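Local structure of bifunctional protein FolD (Thermus thermophilus, 6V6Y) at residues Ala11-Ala14 with Val15-Ile19; Gly258-Thr261 with Val262-Met266. The protein probably catalyses the NADP-dependent oxidation of 5,10-methylenetetrahydrofolate to 5,10-methenyltetrahydrofolate and the hydrolysis of that product to 10-formyltetrahydrofolate. All coordinates share one frame; numbering follows the deposited sequence.

Interaction 1 (Ala11-Ala14 with Val15-Ile19)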
loop_
_atom_site.group_PDB
_atom_site.type_symbol
_atom_site.label_atom_id
_atom_site.label_comp_id
_atom_site.label_asym_id
_atom_site.label_seq_id
_atom_site.Cartn_x
_atom_site.Cartn_y
_atom_site.Cartn_z
ATOM N N ALA A 11 -21.988 11.730 11.754
ATOM C CA ALA A 11 -20.875 10.839 12.062
ATOM C C ALA A 11 -19.695 11.608 12.641
ATOM O O ALA A 11 -19.015 11.119 13.550
ATOM C CB ALA A 11 -20.446 10.066 10.814
ATOM N N ALA A 12 -19.430 12.814 12.127
ATOM C CA ALA A 12 -18.323 13.603 12.662
ATOM C C ALA A 12 -18.558 13.957 14.124
ATOM O O ALA A 12 -17.609 13.998 14.920
ATOM C CB ALA A 12 -18.131 14.875 11.832
ATOM N N GLU A 13 -19.822 14.215 14.493
ATOM C CA GLU A 13 -20.133 14.599 15.870
ATOM C C GLU A 13 -19.794 13.474 16.836
ATOM O O GLU A 13 -19.288 13.725 17.933
ATOM C CB GLU A 13 -21.611 14.993 16.003
ATOM C CG GLU A 13 -21.933 15.797 17.239
ATOM C CD GLU A 13 -21.082 17.059 17.335
ATOM O OE1 GLU A 13 -20.576 17.359 18.442
ATOM O OE2 GLU A 13 -20.901 17.746 16.298
ATOM N N ALA A 14 -20.045 12.222 16.447
ATOM C CA ALA A 14 -19.624 11.120 17.309
ATOM C C ALA A 14 -18.107 11.115 17.509
ATOM O O ALA A 14 -17.623 10.803 18.608
ATOM C CB ALA A 14 -20.109 9.782 16.750
ATOM N N VAL A 15 -17.333 11.478 16.478
ATOM C CA VAL A 15 -15.879 11.573 16.661
ATOM C C VAL A 15 -15.532 12.710 17.616
ATOM O O VAL A 15 -14.662 12.569 18.484
ATOM C CB VAL A 15 -15.144 11.757 15.318
ATOM C CG1 VAL A 15 -13.617 11.955 15.569
ATOM C CG2 VAL A 15 -15.395 10.590 14.370
ATOM N N TYR A 16 -16.188 13.865 17.449
ATOM C CA TYR A 16 -15.883 15.034 18.268
ATOM C C TYR A 16 -16.247 14.794 19.724
ATOM O O TYR A 16 -15.529 15.238 20.626
ATOM C CB TYR A 16 -16.626 16.252 17.728
ATOM C CG TYR A 16 -16.078 16.765 16.414
ATOM C CD1 TYR A 16 -14.709 16.748 16.146
ATOM C CD2 TYR A 16 -16.931 17.259 15.435
ATOM C CE1 TYR A 16 -14.213 17.216 14.935
ATOM C CE2 TYR A 16 -16.444 17.731 14.231
ATOM C CZ TYR A 16 -15.088 17.709 13.991
ATOM O OH TYR A 16 -14.623 18.188 12.794
ATOM N N GLU A 17 -17.364 14.107 19.966
ATOM C CA GLU A 17 -17.735 13.703 21.317
ATOM C C GLU A 17 -16.660 12.814 21.934
ATOM O O GLU A 17 -16.272 13.007 23.095
ATOM C CB GLU A 17 -19.085 12.987 21.276
ATOM C CG GLU A 17 -20.121 13.433 22.304
ATOM C CD GLU A 17 -20.195 14.940 22.500
ATOM O OE1 GLU A 17 -20.413 15.671 21.504
ATOM O OE2 GLU A 17 -20.043 15.384 23.660
ATOM N N GLU A 18 -16.151 11.840 21.165
ATOM C CA GLU A 18 -15.043 11.010 21.646
ATOM C C GLU A 18 -13.819 11.848 21.990
ATOM O O GLU A 18 -13.130 11.580 22.987
ATOM C CB GLU A 18 -14.672 9.949 20.607
ATOM C CG GLU A 18 -15.540 8.696 20.695
ATOM C CD GLU A 18 -15.560 7.852 19.426
ATOM O OE1 GLU A 18 -16.619 7.247 19.144
ATOM O OE2 GLU A 18 -14.526 7.786 18.721
ATOM N N ILE A 19 -13.523 12.864 21.173
ATOM C CA ILE A 19 -12.332 13.679 21.408
ATOM C C ILE A 19 -12.504 14.519 22.673
ATOM O O ILE A 19 -11.625 14.542 23.541
ATOM C CB ILE A 19 -12.024 14.551 20.175
ATOM C CG1 ILE A 19 -11.515 13.689 19.007
ATOM C CG2 ILE A 19 -11.011 15.660 20.529
ATOM C CD1 ILE A 19 -11.407 14.453 17.680
#
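Ala12 and Tyr16 meet one turn apart on the buried side of helix 8-24: Ala12 CB lies 4.1 Å from Tyr16 CE2. With CG anti to its carbonyl carbon (chi1 -71°), the tyrosine ring is swung back toward the preceding turn, and Ala12 O comes to 3.4 Å from Tyr16 CD2. Ala12 O also accepts the hydrogen bond from Tyr16 N, at 2.9 Å. Beyond this pair the ring packs on Val262 and Ala263 of helix 257-276 and on Arg53 and Leu57 of helix 41-57, so it is enclosed. The adjoining flank of the helix is looser and more open to solvent. There Glu13 and Glu17 bring like charges together, OE1 of Glu13 standing 3.5 Å from OE1 of Glu17 with the carboxylate planes 37° apart; Arg20 forms a salt bridge to each of these oxygens and probably offsets the repulsion. Glu13 OE2 lies at the edge of the Tyr16 ring, 4.1 Å from CD2. Beneath the side chains, Glu17 N hydrogen-bonds to Glu13 O at 2.8 Å, whereas the bond from Val15 N to Ala11 O is weak. Such i to i+4 pairing, apolar inward and acidic outward, is typical of an amphipathic alpha-helix, here in the catalytic domain.

Interaction 2 (Gly258-Thr261 with Val262-Met266); sequences GPMT and VAMLM. With NAP (NADP nicotinamide-adenine-dinucleotide phosphate), chain B.
Met260 and Met264, one turn apart on helix 257-276, meet through their thioether ends, CE of Met260 lying 4.3 Å from SD of Met264. All three torsions of each methionine lie near -60°, which folds both chains instead of extending them. The first torsion of Met264 (chi1 -50°), with CG beside the backbone N, puts Met264 CG 3.1 Å from Met260 O, the oxygen that accepts Met264 N at 3.0 Å. Around the helix from the sulfurs, Thr261 turns its hydroxyl to the cofactor: OG1 donates to the nicotinamide carboxamide oxygen O7N of NADP at 2.7 Å. With OG1 beside the backbone N (chi1 -59°), the methyl CG2 of Thr261 is anti to that N and also reaches O7N of NADP, at 3.3 Å. A second hydroxyl, that of Thr138, hydrogen-bonds OG1, which probably helps to fix its rotation. A valine in place of Thr261 would probably leave the carboxamide oxygen without this donor and the Thr138 hydroxyl without its mate, letting the nicotinamide end turn more easily. At the cofactor end of the helix, Gly258 CA lies 4.0 Å from N7N of the NADP carboxamide. Pro259 touches His9 of helix 8-24, Met260 reaches Leu145 and Met264 reaches Leu140 of helix 137-148, and Leu265 and Met266 lean on helix 41-57; the segment thus runs among three helices with its start at the nicotinamide.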
loop_
_atom_site.group_PDB
_atom_site.type_symbol
_atom_site.label_atom_id
_atom_site.label_comp_id
_atom_site.label_asym_id
_atom_site.label_seq_id
_atom_site.Cartn_x
_atom_site.Cartn_y
_atom_site.Cartn_z
ATOM N N GLY A 258 -16.678 15.318 3.491
ATOM C CA GLY A 258 -15.947 16.489 3.916
ATOM C C GLY A 258 -15.879 16.680 5.420
ATOM O O GLY A 258 -14.797 16.884 5.986
ATOM N N PRO A 259 -17.030 16.643 6.101
ATOM C CA PRO A 259 -16.991 16.736 7.569
ATOM C C PRO A 259 -16.177 15.630 8.210
ATOM O O PRO A 259 -15.516 15.866 9.235
ATOM C CB PRO A 259 -18.474 16.659 7.973
ATOM C CG PRO A 259 -19.199 17.187 6.803
ATOM C CD PRO A 259 -18.400 16.804 5.578
ATOM N N MET A 260 -16.199 14.420 7.646
ATOM C CA MET A 260 -15.424 13.337 8.251
ATOM C C MET A 260 -13.928 13.547 8.061
ATOM O O MET A 260 -13.141 13.188 8.938
ATOM C CB MET A 260 -15.861 11.989 7.678
ATOM C CG MET A 260 -17.271 11.629 8.054
ATOM S SD MET A 260 -17.514 11.547 9.819
ATOM C CE MET A 260 -16.360 10.286 10.268
ATOM N N THR A 261 -13.515 14.134 6.935
ATOM C CA THR A 261 -12.100 14.438 6.753
ATOM C C THR A 261 -11.595 15.378 7.843
ATOM O O THR A 261 -10.483 15.203 8.359
ATOM C CB THR A 261 -11.850 15.061 5.380
ATOM O OG1 THR A 261 -12.284 14.167 4.343
ATOM C CG2 THR A 261 -10.335 15.372 5.206
ATOM N N VAL A 262 -12.386 16.391 8.203
ATOM C CA VAL A 262 -11.947 17.322 9.245
ATOM C C VAL A 262 -11.881 16.610 10.591
ATOM O O VAL A 262 -10.899 16.738 11.337
ATOM C CB VAL A 262 -12.875 18.552 9.304
ATOM C CG1 VAL A 262 -12.401 19.515 10.393
ATOM C CG2 VAL A 262 -12.927 19.261 7.944
ATOM N N ALA A 263 -12.920 15.830 10.909
ATOM C CA ALA A 263 -12.990 15.159 12.204
ATOM C C ALA A 263 -11.793 14.241 12.430
ATOM O O ALA A 263 -11.239 14.188 13.537
ATOM C CB ALA A 263 -14.298 14.367 12.311
ATOM N N MET A 264 -11.391 13.489 11.403
ATOM C CA MET A 264 -10.299 12.548 11.608
ATOM C C MET A 264 -8.948 13.240 11.642
ATOM O O MET A 264 -8.002 12.688 12.216
ATOM C CB MET A 264 -10.314 11.454 10.529
ATOM C CG MET A 264 -11.669 10.794 10.342
ATOM S SD MET A 264 -12.313 10.018 11.827
ATOM C CE MET A 264 -11.035 8.872 12.202
ATOM N N LEU A 265 -8.829 14.429 11.045
ATOM C CA LEU A 265 -7.630 15.229 11.263
ATOM C C LEU A 265 -7.524 15.663 12.725
ATOM O O LEU A 265 -6.440 15.608 13.322
ATOM C CB LEU A 265 -7.630 16.441 10.330
ATOM C CG LEU A 265 -6.579 17.505 10.652
ATOM C CD1 LEU A 265 -5.155 16.951 10.488
ATOM C CD2 LEU A 265 -6.799 18.744 9.797
ATOM N N MET A 266 -8.639 16.082 13.328
ATOM C CA MET A 266 -8.607 16.395 14.755
ATOM C C MET A 266 -8.247 15.151 15.556
ATOM O O MET A 266 -7.470 15.223 16.519
ATOM C CB MET A 266 -9.956 16.971 15.216
ATOM C CG MET A 266 -10.335 18.239 14.477
ATOM S SD MET A 266 -8.961 19.359 14.619
ATOM C CE MET A 266 -9.027 20.175 13.048
HETATM P PA NAP B . -6.264 12.873 -8.010
HETATM O O1A NAP B . -6.282 14.323 -8.303
HETATM O O2A NAP B . -4.883 12.383 -7.802
HETATM O O5B NAP B . -6.995 12.066 -9.196
HETATM C C5B NAP B . -8.081 11.222 -8.887
HETATM C C4B NAP B . -7.983 9.900 -9.638
HETATM O O4B NAP B . -9.198 9.637 -10.309
HETATM C C3B NAP B . -6.879 9.887 -10.682
HETATM O O3B NAP B . -5.769 9.185 -10.171
HETATM C C2B NAP B . -7.479 9.206 -11.904
HETATM O O2B NAP B . -6.885 7.955 -12.179
HETATM C C1B NAP B . -8.949 9.007 -11.551
HETATM N N9A NAP B . -9.813 9.565 -12.610
HETATM C C8A NAP B . -9.899 10.883 -12.979
HETATM N N7A NAP B . -10.797 10.989 -13.985
HETATM C C5A NAP B . -11.288 9.760 -14.261
HETATM C C6A NAP B . -12.223 9.312 -15.187
HETATM N N6A NAP B . -12.813 10.171 -16.013
HETATM N N1A NAP B . -12.535 7.969 -15.245
HETATM C C2A NAP B . -11.919 7.085 -14.384
HETATM N N3A NAP B . -10.992 7.538 -13.467
HETATM C C4A NAP B . -10.676 8.855 -13.407
HETATM O O3 NAP B . -7.192 12.560 -6.733
HETATM P PN NAP B . -7.545 13.419 -5.417
HETATM O O1N NAP B . -6.356 14.223 -5.054
HETATM O O2N NAP B . -8.162 12.514 -4.423
HETATM O O5D NAP B . -8.679 14.413 -5.977
HETATM C C5D NAP B . -9.897 13.886 -6.456
HETATM C C4D NAP B . -11.071 14.715 -5.953
HETATM O O4D NAP B . -11.333 14.441 -4.587
HETATM C C3D NAP B . -10.773 16.203 -6.069
HETATM O O3D NAP B . -11.779 16.831 -6.828
HETATM C C2D NAP B . -10.801 16.725 -4.651
HETATM O O2D NAP B . -11.513 17.938 -4.592
HETATM C C1D NAP B . -11.538 15.648 -3.879
HETATM N N1N NAP B . -11.028 15.555 -2.499
HETATM C C2N NAP B . -11.889 15.762 -1.461
HETATM C C3N NAP B . -11.438 15.686 -0.150
HETATM C C7N NAP B . -12.416 15.808 0.980
HETATM O O7N NAP B . -11.934 15.840 2.303
HETATM N N7N NAP B . -13.716 15.877 0.702
HETATM C C4N NAP B . -10.105 15.392 0.104
HETATM C C5N NAP B . -9.238 15.181 -0.961
HETATM C C6N NAP B . -9.714 15.266 -2.265
HETATM P P2B NAP B . -5.413 7.841 -12.828
HETATM O O1X NAP B . -4.369 8.052 -11.757
HETATM O O2X NAP B . -5.254 6.457 -13.413
HETATM O O3X NAP B . -5.246 8.879 -13.911
#

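Overall arrangement
Both interactions are successive turns of single helices, and the two helices pack directly on each other, with centres about 10 Å apart. Met260 SD sits 3.4 Å from Ala11 CB, and Tyr16 OH lies 3.5 Å from Val262 CG1, so the inner side of 11-19 covers one side of 258-266. Helices 41-57 and 137-148 touch both. Interaction 1 lies farther out, about 16 Å from the chain centre against 7 Å for interaction 2, and carries exposed glutamates balanced by arginines. Interaction 2 has no charged side chains; its methionines and aliphatic groups face neighbouring helices, and its polar hydroxyl serves the cofactor. The pairing joins the catalytic and NAD(P)-binding domains.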